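Local coordinates for pectinesterase A (Erwinia chrysanthemi, PDB 2NTP), which catalyses the hydrolysis of methyl esters in pectin, releasing methanol and de-esterified polygalacturonate, probably the first step in maceration and soft-rotting of plant tissue, at residues Thr75-Ser78 and Lys82-Thr85; Gln115-Ser118 and Ser122-Ile125; Ile262-Phe267 and Ala326-Ser331. All coordinates share one frame; numbering follows the deposited sequence.

Following the chain from the N terminus through the parallel beta-helix, contact 1 closes first: 75-78 meets 82-85 within the loop between strand 65-69 and helix 84-87, next to bound galacturonate. Contact 2 then closes the turn after helix 111-116, joining 115-118 to 122-125 before strand 133-135. The two touch where Ile125 CD1 packs against Thr75 OG1 at 3.9 Å. Contact 3 spans much more chain, bringing 326-331, at the start of helix 330-334, back to strand 264-268. It lies on the opposite side of the chain's centre, its centre about 34 Å from that of contact 1. All three close one after another, none nested in or crossing another.

Contact 1 of 3, residues Thr75-Ser78 and Lys82-Thr85; sequences TLKS and KWGT. With ADA (alpha-D-galactopyranuronic acid), chain C; ADA (alpha-D-galactopyranuronic acid), chain B.
Lys77 lies over the indole of Trp83 in a loop that projects from the parallel beta-helix between strand 65-69 and helix 84-87. The loop folds back on itself through a single beta bridge between Leu76 and Lys82. Its backbone hydrogen bond runs from Trp83 N to Thr75 O (3.1 Å), and the CA-H of Lys82 leans on the same oxygen. Beside the bridge, Leu76 CD2 touches Lys82 CG at 3.9 Å.

Most of the side-chain contacts gather on the indole. Lys77 CG sits over one face as a CH-pi contact, 3.7 Å from the centroid of the five-membered ring, and the extended chain carries CE on above CE3. Lys77 NZ makes an off-centre cation-pi contact with the six-membered ring. Thr75 CB and CG2 meet the indole at CD1.

Among the charged ends, Lys82 NZ is salt-bridged to Asp127, and two waters tie Lys77 NZ to the carbonyls of Lys82 and Trp83. At the substrate end, Thr85, a substrate-binding residue, directs its N toward O6A of the chain C galacturonate in a weak hydrogen bond (3.4 Å). Another water lies in the indole plane, accepting from Trp83 NE1 at 3.0 Å and donating to Leu76 O.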
loop_
_atom_site.group_PDB
_atom_site.type_symbol
_atom_site.label_atom_id
_atom_site.label_comp_id
_atom_site.label_asym_id
_atom_site.label_seq_id
_atom_site.Cartn_x
_atom_site.Cartn_y
_atom_site.Cartn_z
ATOM N N THR A 75 10.334 -10.046 12.148
ATOM C CA THR A 75 11.739 -10.345 11.857
ATOM C C THR A 75 12.600 -9.604 12.875
ATOM O O THR A 75 12.353 -8.434 13.169
ATOM C CB THR A 75 12.138 -9.935 10.417
ATOM O OG1 THR A 75 11.290 -10.598 9.472
ATOM C CG2 THR A 75 13.592 -10.301 10.111
ATOM N N LEU A 76 13.594 -10.297 13.422
ATOM C CA LEU A 76 14.439 -9.713 14.464
ATOM C C LEU A 76 15.692 -9.037 13.908
ATOM O O LEU A 76 16.316 -9.532 12.969
ATOM C CB LEU A 76 14.810 -10.770 15.514
ATOM C CG LEU A 76 13.657 -11.451 16.263
ATOM C CD1 LEU A 76 14.188 -12.551 17.179
ATOM C CD2 LEU A 76 12.823 -10.451 17.056
ATOM N N LYS A 77 16.036 -7.892 14.495
ATOM C CA LYS A 77 17.281 -7.185 14.188
ATOM C C LYS A 77 18.442 -7.819 14.950
ATOM O O LYS A 77 18.276 -8.854 15.604
ATOM C CB LYS A 77 17.179 -5.711 14.585
ATOM C CG LYS A 77 16.105 -4.912 13.889
ATOM C CD LYS A 77 16.203 -3.463 14.316
ATOM C CE LYS A 77 14.907 -2.727 14.090
ATOM N NZ LYS A 77 15.012 -1.314 14.551
ATOM N N SER A 78 19.613 -7.185 14.863
ATOM C CA SER A 78 20.817 -7.635 15.566
ATOM C C SER A 78 20.669 -7.581 17.086
ATOM O O SER A 78 21.118 -8.489 17.789
ATOM C CB SER A 78 22.029 -6.809 15.129
ATOM O OG SER A 78 22.258 -6.941 13.737
ATOM N N LYS A 82 12.287 -6.415 17.275
ATOM C CA LYS A 82 11.526 -6.576 16.040
ATOM C C LYS A 82 11.656 -5.337 15.163
ATOM O O LYS A 82 11.774 -4.218 15.670
ATOM C CB LYS A 82 10.049 -6.812 16.360
ATOM C CG LYS A 82 9.748 -8.120 17.077
ATOM C CD LYS A 82 8.292 -8.159 17.523
ATOM C CE LYS A 82 7.988 -9.401 18.345
ATOM N NZ LYS A 82 6.592 -9.371 18.868
ATOM N N TRP A 83 11.621 -5.541 13.848
ATOM C CA TRP A 83 11.573 -4.429 12.898
ATOM C C TRP A 83 10.288 -3.614 13.052
ATOM O O TRP A 83 10.310 -2.380 12.957
ATOM C CB TRP A 83 11.700 -4.940 11.463
ATOM C CG TRP A 83 13.108 -5.230 11.049
ATOM C CD1 TRP A 83 13.710 -6.454 10.992
ATOM C CD2 TRP A 83 14.095 -4.276 10.634
ATOM N NE1 TRP A 83 15.012 -6.322 10.563
ATOM C CE2 TRP A 83 15.274 -4.996 10.338
ATOM C CE3 TRP A 83 14.098 -2.881 10.482
ATOM C CZ2 TRP A 83 16.449 -4.370 9.904
ATOM C CZ3 TRP A 83 15.269 -2.258 10.049
ATOM C CH2 TRP A 83 16.425 -3.005 9.765
ATOM N N GLY A 84 9.177 -4.308 13.297
ATOM C CA GLY A 84 7.864 -3.677 13.365
ATOM C C GLY A 84 7.313 -3.416 11.976
ATOM O O GLY A 84 8.022 -3.586 10.985
ATOM N N THR A 85 6.058 -2.981 11.907
ATOM C CA THR A 85 5.366 -2.808 10.620
ATOM C C THR A 85 6.001 -1.726 9.738
ATOM O O THR A 85 6.404 -2.011 8.600
ATOM C CB THR A 85 3.858 -2.565 10.818
ATOM O OG1 THR A 85 3.289 -3.692 11.497
ATOM C CG2 THR A 85 3.145 -2.393 9.476
HETATM C C1 ADA C . 1.030 0.020 15.370
HETATM C C2 ADA C . 0.781 1.527 15.296
HETATM C C3 ADA C . 1.282 2.099 13.968
HETATM C C4 ADA C . 2.736 1.691 13.707
HETATM C C5 ADA C . 2.869 0.172 13.814
HETATM C C6 ADA C . 4.290 -0.284 13.615
HETATM O O2 ADA C . -0.623 1.758 15.431
HETATM O O3 ADA C . 1.130 3.528 13.945
HETATM O O4 ADA C . 3.613 2.287 14.674
HETATM O O5 ADA C . 2.408 -0.265 15.102
HETATM O O6B ADA C . 4.960 0.202 12.678
HETATM O O6A ADA C . 4.745 -1.141 14.399
HETATM C C1 ADA B . -1.813 -2.691 12.396
HETATM C C2 ADA B . -0.299 -2.567 12.185
HETATM C C3 ADA B . 0.430 -2.941 13.472
HETATM C C4 ADA B . -0.077 -2.091 14.637
HETATM C C5 ADA B . -1.592 -2.255 14.774
HETATM C C6 ADA B . -2.119 -1.388 15.879
HETATM O O2 ADA B . 0.139 -3.430 11.129
HETATM O O3 ADA B . 1.847 -2.804 13.308
HETATM O O4 ADA B . 0.221 -0.706 14.424
HETATM O O5 ADA B . -2.250 -1.930 13.535
HETATM O O6B ADA B . -2.997 -0.535 15.609
HETATM O O6A ADA B . -1.653 -1.558 17.032
HETATM O O HOH W 1 17.080 -8.493 10.472
HETATM O O HOH W 2 12.530 -0.703 13.268
HETATM O O HOH W 3 12.995 -1.828 16.764
#

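Contact 2 of 3, residues Gln115-Ser118 and Ser122-Ile125; sequences QAKS and SSKI
Lys117 and Lys124 lie alongside each other with their side chains running in roughly opposite directions, so each ammonium ends at the other segment's polar groups. They pass at their bases, Lys117 CB 4.0 Å from Lys124 CG, and from there head to opposite ends of the turn, Lys117 CD still running by Lys124 CA.

Lys124 has CG anti to its backbone N (chi1 -169°) and stays extended, which carries the amine across the end of helix 111-116. There NZ donates to Lys117 O at 2.8 Å, tilted 25° from that carbonyl's plane, and to Gln115 O at 3.2 Å, from well above the plane of the second carbonyl. A salt bridge to Asp119 and a water that also bonds Gln115 O bring the acceptors to four, which must share three N-H groups, so one ammonium gathers the last turn of the helix and the chain leaving it.

Lys117, equally extended, reaches the other way, NZ donating to Ser123 OG at 2.9 Å and only weakly to Ser123 O. The hydroxyl that accepts from the lysine also bonds Asp121 OD1, linking the ammonium to a carboxylate.

A water joins Gln115 OE1 to Ile125 O, which also takes a bond from Asn114, while Gln115 NE2 is held by Asp197. The Gln115 side chain lies about 5 Å from that of substrate-binding Arg195 and about 5 Å from a bound galacturonate, so the turn borders the substrate cleft. The contact closes a surface turn between helix 111-116 and the loop leading to strand 133-135, with Ile125 on Phe109 just before the helix.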
loop_
_atom_site.group_PDB
_atom_site.type_symbol
_atom_site.label_atom_id
_atom_site.label_comp_id
_atom_site.label_asym_id
_atom_site.label_seq_id
_atom_site.Cartn_x
_atom_site.Cartn_y
_atom_site.Cartn_z
ATOM N N GLN A 115 3.023 -19.453 7.601
ATOM C CA GLN A 115 1.786 -19.999 8.162
ATOM C C GLN A 115 1.766 -21.521 8.175
ATOM O O GLN A 115 1.134 -22.121 9.045
ATOM C CB GLN A 115 0.563 -19.463 7.409
ATOM C CG GLN A 115 0.440 -17.953 7.473
ATOM C CD GLN A 115 0.274 -17.440 8.887
ATOM O OE1 GLN A 115 1.250 -17.083 9.549
ATOM N NE2 GLN A 115 -0.964 -17.415 9.367
ATOM N N ALA A 116 2.456 -22.134 7.211
ATOM C CA ALA A 116 2.523 -23.593 7.097
ATOM C C ALA A 116 3.446 -24.224 8.141
ATOM O O ALA A 116 3.414 -25.442 8.358
ATOM C CB ALA A 116 2.952 -24.000 5.692
ATOM N N LYS A 117 4.272 -23.402 8.780
ATOM C CA LYS A 117 5.176 -23.897 9.822
ATOM C C LYS A 117 4.380 -24.443 11.004
ATOM O O LYS A 117 3.279 -23.975 11.299
ATOM C CB LYS A 117 6.137 -22.804 10.292
ATOM C CG LYS A 117 7.182 -22.410 9.249
ATOM C CD LYS A 117 8.157 -21.369 9.791
ATOM C CE LYS A 117 9.314 -21.178 8.826
ATOM N NZ LYS A 117 10.255 -20.104 9.262
ATOM N N SER A 118 4.944 -25.446 11.671
ATOM C CA SER A 118 4.335 -26.006 12.868
ATOM C C SER A 118 4.266 -24.938 13.958
ATOM O O SER A 118 5.156 -24.088 14.053
ATOM C CB SER A 118 5.152 -27.207 13.350
ATOM O OG SER A 118 5.214 -28.206 12.343
ATOM N N SER A 122 9.943 -22.264 16.543
ATOM C CA SER A 122 10.357 -20.970 17.095
ATOM C C SER A 122 10.596 -19.909 16.013
ATOM O O SER A 122 10.614 -18.712 16.314
ATOM C CB SER A 122 11.608 -21.122 17.971
ATOM O OG SER A 122 12.712 -21.559 17.198
ATOM N N SER A 123 10.772 -20.354 14.768
ATOM C CA SER A 123 10.991 -19.457 13.629
ATOM C C SER A 123 9.678 -18.978 12.995
ATOM O O SER A 123 9.696 -18.129 12.095
ATOM C CB SER A 123 11.890 -20.115 12.574
ATOM O OG SER A 123 11.195 -21.101 11.825
ATOM N N LYS A 124 8.551 -19.518 13.463
ATOM C CA LYS A 124 7.231 -19.083 12.986
ATOM C C LYS A 124 6.888 -17.712 13.569
ATOM O O LYS A 124 6.758 -17.552 14.783
ATOM C CB LYS A 124 6.144 -20.113 13.317
ATOM C CG LYS A 124 4.809 -19.854 12.619
ATOM C CD LYS A 124 3.781 -20.930 12.932
ATOM C CE LYS A 124 2.532 -20.748 12.079
ATOM N NZ LYS A 124 1.592 -21.899 12.208
ATOM N N ILE A 125 6.743 -16.734 12.680
ATOM C CA ILE A 125 6.509 -15.338 13.045
ATOM C C ILE A 125 5.016 -15.055 13.247
ATOM O O ILE A 125 4.190 -15.457 12.426
ATOM C CB ILE A 125 7.116 -14.389 11.961
ATOM C CG1 ILE A 125 8.652 -14.437 12.012
ATOM C CG2 ILE A 125 6.616 -12.957 12.128
ATOM C CD1 ILE A 125 9.351 -13.706 10.870
HETATM O O HOH W 4 1.598 -16.842 12.337
HETATM O O HOH W 5 -0.926 -21.183 11.191
HETATM O O HOH W 6 8.962 -17.643 8.718
#

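Contact 3 of 3, residues Ile262-Phe267 and Ala326-Ser331; sequences IGQTVF and AEYTQS
Tyr328 presents one face of its ring to Val266 and its hydroxyl edge to Gln264. CB points toward strand 264-268, and chi1 of -64°, with CG anti to the carbonyl carbon, brings the ring face to Val266; the two side chains cross at about a right angle. Over the centre of the ring stands Val266 CG1, a CH-pi contact 4.2 Å from the centroid and almost on the ring normal. The other methyl is displaced toward the far end: Val266 CG2 meets CE2 at 3.7 Å and CZ at 3.9 Å. CE2 is also the ring carbon nearest the amide of Gln264.

At the tip, Tyr328 OH lies 3.5 Å from Gln264 NE2, which sits in the ring plane with its amide turned 65° to the ring. A water accepts from Gln264 NE2 at 3.0 Å and makes a weak bond to the hydroxyl. Gly219 N fixes the other end of the amide through OE1.

Leu320 packs against both Val266 and Tyr328, extending the apolar patch. Here the C-terminal tail, about to enter helix 330-334, lies across the outside of a parallel sheet of the right-handed beta-helix, the fold of pectin methylesterases.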
loop_
_atom_site.group_PDB
_atom_site.type_symbol
_atom_site.label_atom_id
_atom_site.label_comp_id
_atom_site.label_asym_id
_atom_site.label_seq_id
_atom_site.Cartn_x
_atom_site.Cartn_y
_atom_site.Cartn_z
ATOM N N ILE A 262 -11.157 7.795 11.728
ATOM C CA ILE A 262 -12.389 7.271 11.145
ATOM C C ILE A 262 -12.173 7.225 9.636
ATOM O O ILE A 262 -12.444 8.187 8.905
ATOM C CB ILE A 262 -13.625 8.109 11.571
ATOM C CG1 ILE A 262 -13.840 7.996 13.089
ATOM C CG2 ILE A 262 -14.881 7.654 10.835
ATOM C CD1 ILE A 262 -14.610 9.153 13.699
ATOM N N GLY A 263 -11.656 6.084 9.190
ATOM C CA GLY A 263 -11.085 5.958 7.853
ATOM C C GLY A 263 -12.059 6.130 6.711
ATOM O O GLY A 263 -13.254 5.866 6.857
ATOM N N GLN A 264 -11.531 6.588 5.579
ATOM C CA GLN A 264 -12.303 6.710 4.350
ATOM C C GLN A 264 -11.733 5.807 3.266
ATOM O O GLN A 264 -10.537 5.850 2.987
ATOM C CB GLN A 264 -12.326 8.161 3.851
ATOM C CG GLN A 264 -13.081 8.347 2.529
ATOM C CD GLN A 264 -12.826 9.701 1.897
ATOM O OE1 GLN A 264 -11.861 9.885 1.153
ATOM N NE2 GLN A 264 -13.702 10.662 2.192
ATOM N N THR A 265 -12.600 4.989 2.674
ATOM C CA THR A 265 -12.294 4.302 1.422
ATOM C C THR A 265 -13.480 4.507 0.500
ATOM O O THR A 265 -14.618 4.174 0.858
ATOM C CB THR A 265 -12.062 2.788 1.607
ATOM O OG1 THR A 265 -10.945 2.576 2.472
ATOM C CG2 THR A 265 -11.773 2.128 0.266
ATOM N N VAL A 266 -13.209 5.074 -0.675
ATOM C CA VAL A 266 -14.245 5.284 -1.685
ATOM C C VAL A 266 -13.830 4.619 -2.994
ATOM O O VAL A 266 -12.716 4.845 -3.485
ATOM C CB VAL A 266 -14.536 6.786 -1.910
ATOM C CG1 VAL A 266 -15.650 6.960 -2.936
ATOM C CG2 VAL A 266 -14.922 7.461 -0.595
ATOM N N PHE A 267 -14.722 3.784 -3.528
ATOM C CA PHE A 267 -14.541 3.150 -4.833
ATOM C C PHE A 267 -15.455 3.831 -5.837
ATOM O O PHE A 267 -16.660 3.932 -5.606
ATOM C CB PHE A 267 -14.892 1.661 -4.782
ATOM C CG PHE A 267 -13.911 0.827 -4.010
ATOM C CD1 PHE A 267 -14.082 0.613 -2.644
ATOM C CD2 PHE A 267 -12.819 0.236 -4.650
ATOM C CE1 PHE A 267 -13.177 -0.161 -1.925
ATOM C CE2 PHE A 267 -11.909 -0.541 -3.937
ATOM C CZ PHE A 267 -12.090 -0.740 -2.571
ATOM N N ALA A 326 -18.848 13.664 -7.850
ATOM C CA ALA A 326 -18.101 14.768 -8.457
ATOM C C ALA A 326 -17.064 15.377 -7.512
ATOM O O ALA A 326 -16.197 16.140 -7.944
ATOM C CB ALA A 326 -19.063 15.848 -8.956
ATOM N N GLU A 327 -17.156 15.036 -6.228
ATOM C CA GLU A 327 -16.207 15.522 -5.225
ATOM C C GLU A 327 -14.929 14.684 -5.182
ATOM O O GLU A 327 -13.988 15.022 -4.459
ATOM C CB GLU A 327 -16.848 15.561 -3.836
ATOM C CG GLU A 327 -18.092 16.443 -3.723
ATOM C CD GLU A 327 -17.827 17.914 -4.014
ATOM O OE1 GLU A 327 -16.724 18.412 -3.705
ATOM O OE2 GLU A 327 -18.738 18.580 -4.550
ATOM N N TYR A 328 -14.900 13.602 -5.957
ATOM C CA TYR A 328 -13.775 12.661 -5.936
ATOM C C TYR A 328 -12.987 12.619 -7.245
ATOM O O TYR A 328 -12.415 11.589 -7.613
ATOM C CB TYR A 328 -14.256 11.266 -5.524
ATOM C CG TYR A 328 -14.795 11.213 -4.113
ATOM C CD1 TYR A 328 -16.152 11.410 -3.853
ATOM C CD2 TYR A 328 -13.949 10.969 -3.033
ATOM C CE1 TYR A 328 -16.653 11.369 -2.552
ATOM C CE2 TYR A 328 -14.438 10.919 -1.730
ATOM C CZ TYR A 328 -15.789 11.118 -1.497
ATOM O OH TYR A 328 -16.273 11.069 -0.209
ATOM N N THR A 329 -12.959 13.750 -7.947
ATOM C CA THR A 329 -12.121 13.907 -9.132
ATOM C C THR A 329 -10.668 14.028 -8.692
ATOM O O THR A 329 -10.398 14.382 -7.543
ATOM C CB THR A 329 -12.492 15.175 -9.923
ATOM O OG1 THR A 329 -12.299 16.322 -9.091
ATOM C CG2 THR A 329 -13.953 15.125 -10.389
ATOM N N GLN A 330 -9.736 13.749 -9.602
ATOM C CA GLN A 330 -8.310 13.911 -9.310
ATOM C C GLN A 330 -7.987 15.327 -8.812
ATOM O O GLN A 330 -7.228 15.501 -7.856
ATOM C CB GLN A 330 -7.458 13.563 -10.531
ATOM C CG GLN A 330 -5.958 13.620 -10.261
ATOM C CD GLN A 330 -5.130 13.352 -11.489
ATOM O OE1 GLN A 330 -5.357 12.381 -12.208
ATOM N NE2 GLN A 330 -4.150 14.213 -11.735
ATOM N N SER A 331 -8.582 16.331 -9.453
ATOM C CA SER A 331 -8.371 17.727 -9.074
ATOM C C SER A 331 -8.744 17.998 -7.613
ATOM O O SER A 331 -8.007 18.677 -6.890
ATOM C CB SER A 331 -9.162 18.653 -10.004
ATOM O OG SER A 331 -9.020 20.005 -9.614
HETATM O O HOH W 7 -16.554 10.483 3.041
#